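Local coordinates for protein TP_0956 (Treponema pallidum subsp. pallidum, PDB 3U64) that probably serves as the tetratricopeptide-repeat, protein-binding lipoprotein component (TatT) of a TRAP transporter in the syphilis spirochaete, at residues A[147-158]-A[185-196]. Residues are numbered along the deposited sequence; the frame is centred on the assembly and turned at random.
With SO4 (sulfate ion), chain E.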
# COMPACT_ATOMS: atom_id res chain seq x y z
N CYS A 147 -6.00 -38.50 8.77
CA CYS A 147 -5.85 -37.64 7.60
C CYS A 147 -5.87 -38.42 6.29
O CYS A 147 -5.35 -39.52 6.19
CB CYS A 147 -4.54 -36.84 7.70
SG CYS A 147 -4.53 -35.68 9.10
N THR A 148 -6.46 -37.81 5.27
CA THR A 148 -6.47 -38.39 3.93
C THR A 148 -5.83 -37.43 2.92
O THR A 148 -5.36 -36.34 3.27
CB THR A 148 -7.90 -38.66 3.50
OG1 THR A 148 -8.57 -37.41 3.34
CG2 THR A 148 -8.61 -39.49 4.58
N ARG A 149 -5.86 -37.84 1.65
CA ARG A 149 -5.22 -37.07 0.59
C ARG A 149 -5.85 -35.69 0.51
O ARG A 149 -5.20 -34.72 0.12
CB ARG A 149 -5.34 -37.79 -0.74
CG ARG A 149 -4.32 -38.93 -0.88
CD ARG A 149 -4.67 -39.91 -2.01
NE ARG A 149 -4.21 -39.46 -3.32
CZ ARG A 149 -2.97 -39.61 -3.77
NH1 ARG A 149 -2.04 -40.18 -3.01
NH2 ARG A 149 -2.64 -39.19 -4.99
N VAL A 150 -7.12 -35.60 0.91
CA VAL A 150 -7.83 -34.34 0.91
C VAL A 150 -7.18 -33.33 1.89
O VAL A 150 -7.31 -32.12 1.70
CB VAL A 150 -9.34 -34.57 1.23
CG1 VAL A 150 -10.01 -33.33 1.74
CG2 VAL A 150 -10.05 -35.09 -0.01
N ASP A 151 -6.47 -33.85 2.90
CA ASP A 151 -5.86 -33.02 3.94
C ASP A 151 -4.41 -32.62 3.66
O ASP A 151 -3.80 -31.90 4.45
CB ASP A 151 -5.90 -33.74 5.29
CG ASP A 151 -7.30 -34.17 5.67
OD1 ASP A 151 -8.19 -33.30 5.64
OD2 ASP A 151 -7.51 -35.37 5.99
N VAL A 152 -3.87 -33.08 2.54
CA VAL A 152 -2.46 -32.90 2.25
C VAL A 152 -2.07 -31.43 2.09
O VAL A 152 -1.09 -31.00 2.67
CB VAL A 152 -2.03 -33.72 1.03
CG1 VAL A 152 -0.63 -33.32 0.61
CG2 VAL A 152 -2.11 -35.22 1.36
N GLY A 153 -2.86 -30.66 1.34
CA GLY A 153 -2.62 -29.24 1.22
C GLY A 153 -2.47 -28.58 2.58
O GLY A 153 -1.55 -27.79 2.83
N THR A 154 -3.37 -28.94 3.49
CA THR A 154 -3.41 -28.31 4.81
C THR A 154 -2.19 -28.70 5.63
O THR A 154 -1.55 -27.85 6.26
CB THR A 154 -4.74 -28.65 5.55
OG1 THR A 154 -5.84 -28.36 4.68
CG2 THR A 154 -4.89 -27.83 6.83
N LEU A 155 -1.87 -30.00 5.62
CA LEU A 155 -0.71 -30.52 6.34
C LEU A 155 0.55 -29.78 5.90
O LEU A 155 1.39 -29.39 6.72
CB LEU A 155 -0.57 -32.03 6.08
CG LEU A 155 -1.70 -32.81 6.76
CD1 LEU A 155 -1.74 -34.26 6.35
CD2 LEU A 155 -1.54 -32.69 8.26
N TYR A 156 0.65 -29.58 4.59
CA TYR A 156 1.83 -28.98 4.00
C TYR A 156 2.01 -27.55 4.49
O TYR A 156 3.11 -27.17 4.88
CB TYR A 156 1.75 -29.00 2.46
CG TYR A 156 2.78 -28.09 1.79
CD1 TYR A 156 4.13 -28.43 1.77
CD2 TYR A 156 2.40 -26.90 1.18
CE1 TYR A 156 5.07 -27.60 1.18
CE2 TYR A 156 3.34 -26.06 0.58
CZ TYR A 156 4.68 -26.42 0.59
OH TYR A 156 5.62 -25.60 0.00
N TRP A 157 0.93 -26.77 4.47
CA TRP A 157 1.01 -25.35 4.82
C TRP A 157 1.23 -25.13 6.32
O TRP A 157 2.06 -24.31 6.71
CB TRP A 157 -0.18 -24.57 4.25
CG TRP A 157 0.06 -24.27 2.78
CD1 TRP A 157 -0.54 -24.86 1.70
CD2 TRP A 157 1.06 -23.38 2.24
NE1 TRP A 157 -0.02 -24.35 0.54
CE2 TRP A 157 0.98 -23.46 0.84
CE3 TRP A 157 1.99 -22.51 2.82
CZ2 TRP A 157 1.79 -22.69 -0.01
CZ3 TRP A 157 2.81 -21.75 1.97
CH2 TRP A 157 2.70 -21.85 0.58
N VAL A 158 0.52 -25.89 7.15
CA VAL A 158 0.70 -25.83 8.60
C VAL A 158 2.13 -26.20 8.97
O VAL A 158 2.82 -25.45 9.67
CB VAL A 158 -0.29 -26.77 9.35
CG1 VAL A 158 0.05 -26.83 10.81
CG2 VAL A 158 -1.72 -26.29 9.17
N MET A 185 3.55 -33.77 10.57
CA MET A 185 2.52 -33.40 9.60
C MET A 185 3.09 -33.40 8.18
O MET A 185 2.47 -33.91 7.25
CB MET A 185 1.88 -32.06 9.93
CG MET A 185 1.06 -32.05 11.23
SD MET A 185 0.13 -30.50 11.47
CE MET A 185 1.03 -29.75 12.81
N LEU A 186 4.27 -32.82 8.01
CA LEU A 186 4.91 -32.84 6.69
C LEU A 186 5.17 -34.29 6.23
O LEU A 186 4.85 -34.68 5.10
CB LEU A 186 6.19 -32.00 6.70
CG LEU A 186 5.97 -30.48 6.78
CD1 LEU A 186 7.28 -29.76 7.03
CD2 LEU A 186 5.32 -29.93 5.51
N GLU A 187 5.73 -35.11 7.13
CA GLU A 187 5.99 -36.51 6.80
C GLU A 187 4.73 -37.29 6.51
O GLU A 187 4.74 -38.21 5.70
CB GLU A 187 6.79 -37.19 7.91
CG GLU A 187 8.18 -36.66 8.00
CD GLU A 187 8.98 -37.36 9.05
OE1 GLU A 187 8.46 -38.33 9.67
OE2 GLU A 187 10.13 -36.94 9.28
N ARG A 188 3.62 -36.92 7.15
CA ARG A 188 2.36 -37.59 6.87
C ARG A 188 1.83 -37.22 5.47
O ARG A 188 1.31 -38.09 4.77
CB ARG A 188 1.32 -37.29 7.94
CG ARG A 188 -0.04 -37.86 7.62
CD ARG A 188 -0.06 -39.39 7.59
NE ARG A 188 -1.44 -39.86 7.42
CZ ARG A 188 -1.79 -41.06 6.96
NH1 ARG A 188 -0.87 -41.95 6.63
NH2 ARG A 188 -3.08 -41.37 6.84
N ALA A 189 1.95 -35.96 5.09
CA ALA A 189 1.61 -35.52 3.73
C ALA A 189 2.41 -36.30 2.68
O ALA A 189 1.87 -36.70 1.65
CB ALA A 189 1.86 -34.02 3.56
N CYS A 190 3.69 -36.52 2.95
CA CYS A 190 4.55 -37.31 2.06
C CYS A 190 4.05 -38.72 1.84
O CYS A 190 4.03 -39.19 0.71
CB CYS A 190 5.99 -37.42 2.58
SG CYS A 190 6.91 -35.96 2.33
N ASP A 191 3.70 -39.39 2.94
CA ASP A 191 3.18 -40.75 2.89
C ASP A 191 1.90 -40.78 2.08
O ASP A 191 1.71 -41.64 1.23
CB ASP A 191 2.89 -41.29 4.31
CG ASP A 191 4.13 -41.34 5.19
OD1 ASP A 191 5.24 -41.52 4.64
OD2 ASP A 191 4.01 -41.20 6.42
N LEU A 192 1.02 -39.82 2.35
CA LEU A 192 -0.28 -39.74 1.70
C LEU A 192 -0.16 -39.47 0.20
O LEU A 192 -0.88 -40.08 -0.60
CB LEU A 192 -1.11 -38.63 2.37
CG LEU A 192 -1.89 -39.10 3.60
CD1 LEU A 192 -2.52 -37.96 4.38
CD2 LEU A 192 -2.95 -40.16 3.18
N TRP A 193 0.76 -38.58 -0.16
CA TRP A 193 0.79 -38.01 -1.51
C TRP A 193 2.19 -37.47 -1.87
O TRP A 193 2.38 -36.25 -1.99
CB TRP A 193 -0.29 -36.93 -1.58
CG TRP A 193 -0.63 -36.41 -2.93
CD1 TRP A 193 0.06 -36.62 -4.09
CD2 TRP A 193 -1.74 -35.57 -3.27
NE1 TRP A 193 -0.55 -35.96 -5.13
CE2 TRP A 193 -1.66 -35.30 -4.65
CE3 TRP A 193 -2.79 -35.00 -2.53
CZ2 TRP A 193 -2.59 -34.51 -5.32
CZ3 TRP A 193 -3.72 -34.21 -3.19
CH2 TRP A 193 -3.61 -33.97 -4.58
N PRO A 194 3.16 -38.38 -2.07
CA PRO A 194 4.58 -38.08 -2.31
C PRO A 194 4.79 -36.97 -3.34
O PRO A 194 5.69 -36.14 -3.18
CB PRO A 194 5.14 -39.39 -2.90
CG PRO A 194 4.18 -40.46 -2.52
CD PRO A 194 2.86 -39.83 -2.15
N SER A 195 3.96 -36.98 -4.39
CA SER A 195 4.18 -36.14 -5.57
C SER A 195 3.54 -34.77 -5.45
O SER A 195 3.70 -33.92 -6.33
CB SER A 195 3.65 -36.85 -6.84
OG SER A 195 2.26 -36.57 -7.03
N TYR A 196 2.84 -34.53 -4.35
CA TYR A 196 2.11 -33.26 -4.16
C TYR A 196 2.84 -31.96 -4.59
O TYR A 196 3.97 -31.71 -4.18
CB TYR A 196 1.66 -33.13 -2.72
CG TYR A 196 0.80 -31.93 -2.46
CD1 TYR A 196 -0.51 -31.89 -2.91
CD2 TYR A 196 1.30 -30.84 -1.75
CE1 TYR A 196 -1.31 -30.78 -2.68
CE2 TYR A 196 0.51 -29.74 -1.49
CZ TYR A 196 -0.80 -29.72 -1.96
OH TYR A 196 -1.60 -28.63 -1.73
S SO4 E . 1.19 -40.15 -5.76
O1 SO4 E . 0.06 -39.32 -6.16
O2 SO4 E . 0.82 -41.07 -4.68
O3 SO4 E . 1.63 -40.90 -6.94
O4 SO4 E . 2.28 -39.29 -5.29
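The indole of Trp-193 carries the guanidinium of Arg-149 on one face and Tyr-196 CD1 on the other, while the backbone O of Arg-149 lies at its edge, in plane. The arginine stack is nearly flat, planes 22° apart, and Arg-149 CZ lies 4.2 Å from the centroid of the five-membered ring of Trp-193: a cation-pi contact suited to a wide, electron-rich ring. A bend at chi3 turns the guanidinium onto the indole; NH2 gives a straight bond (172°) to O1 of a sulfate, probably from the crystallisation liquor, and NH1 a weak one to Leu-192 O. The Tyr-196 ring receives Val-152 CG1 over one face, 3.8 Å from its centroid. Tyr-196 OH comes to 3.2 Å from Gly-153 CA, a tight approach at a residue with no side chain. These groups close one end of a pair in the all-helical, tetratricopeptide-like fold: helices 152-158 and 185-192 run roughly antiparallel (149° between N-to-C directions), axes 8.2 Å apart at closest approach. Leu-155 enters as a knob among Met-185, Arg-188, Ala-189 and Leu-192, and the small Ala-189 lets the backbones approach. Arg-188, its guanidinium over Leu-192 CG, donates from NH2 to Cys-147 O at 3.0 Å. Leu-121 of helix 96-124 also touches Leu-155.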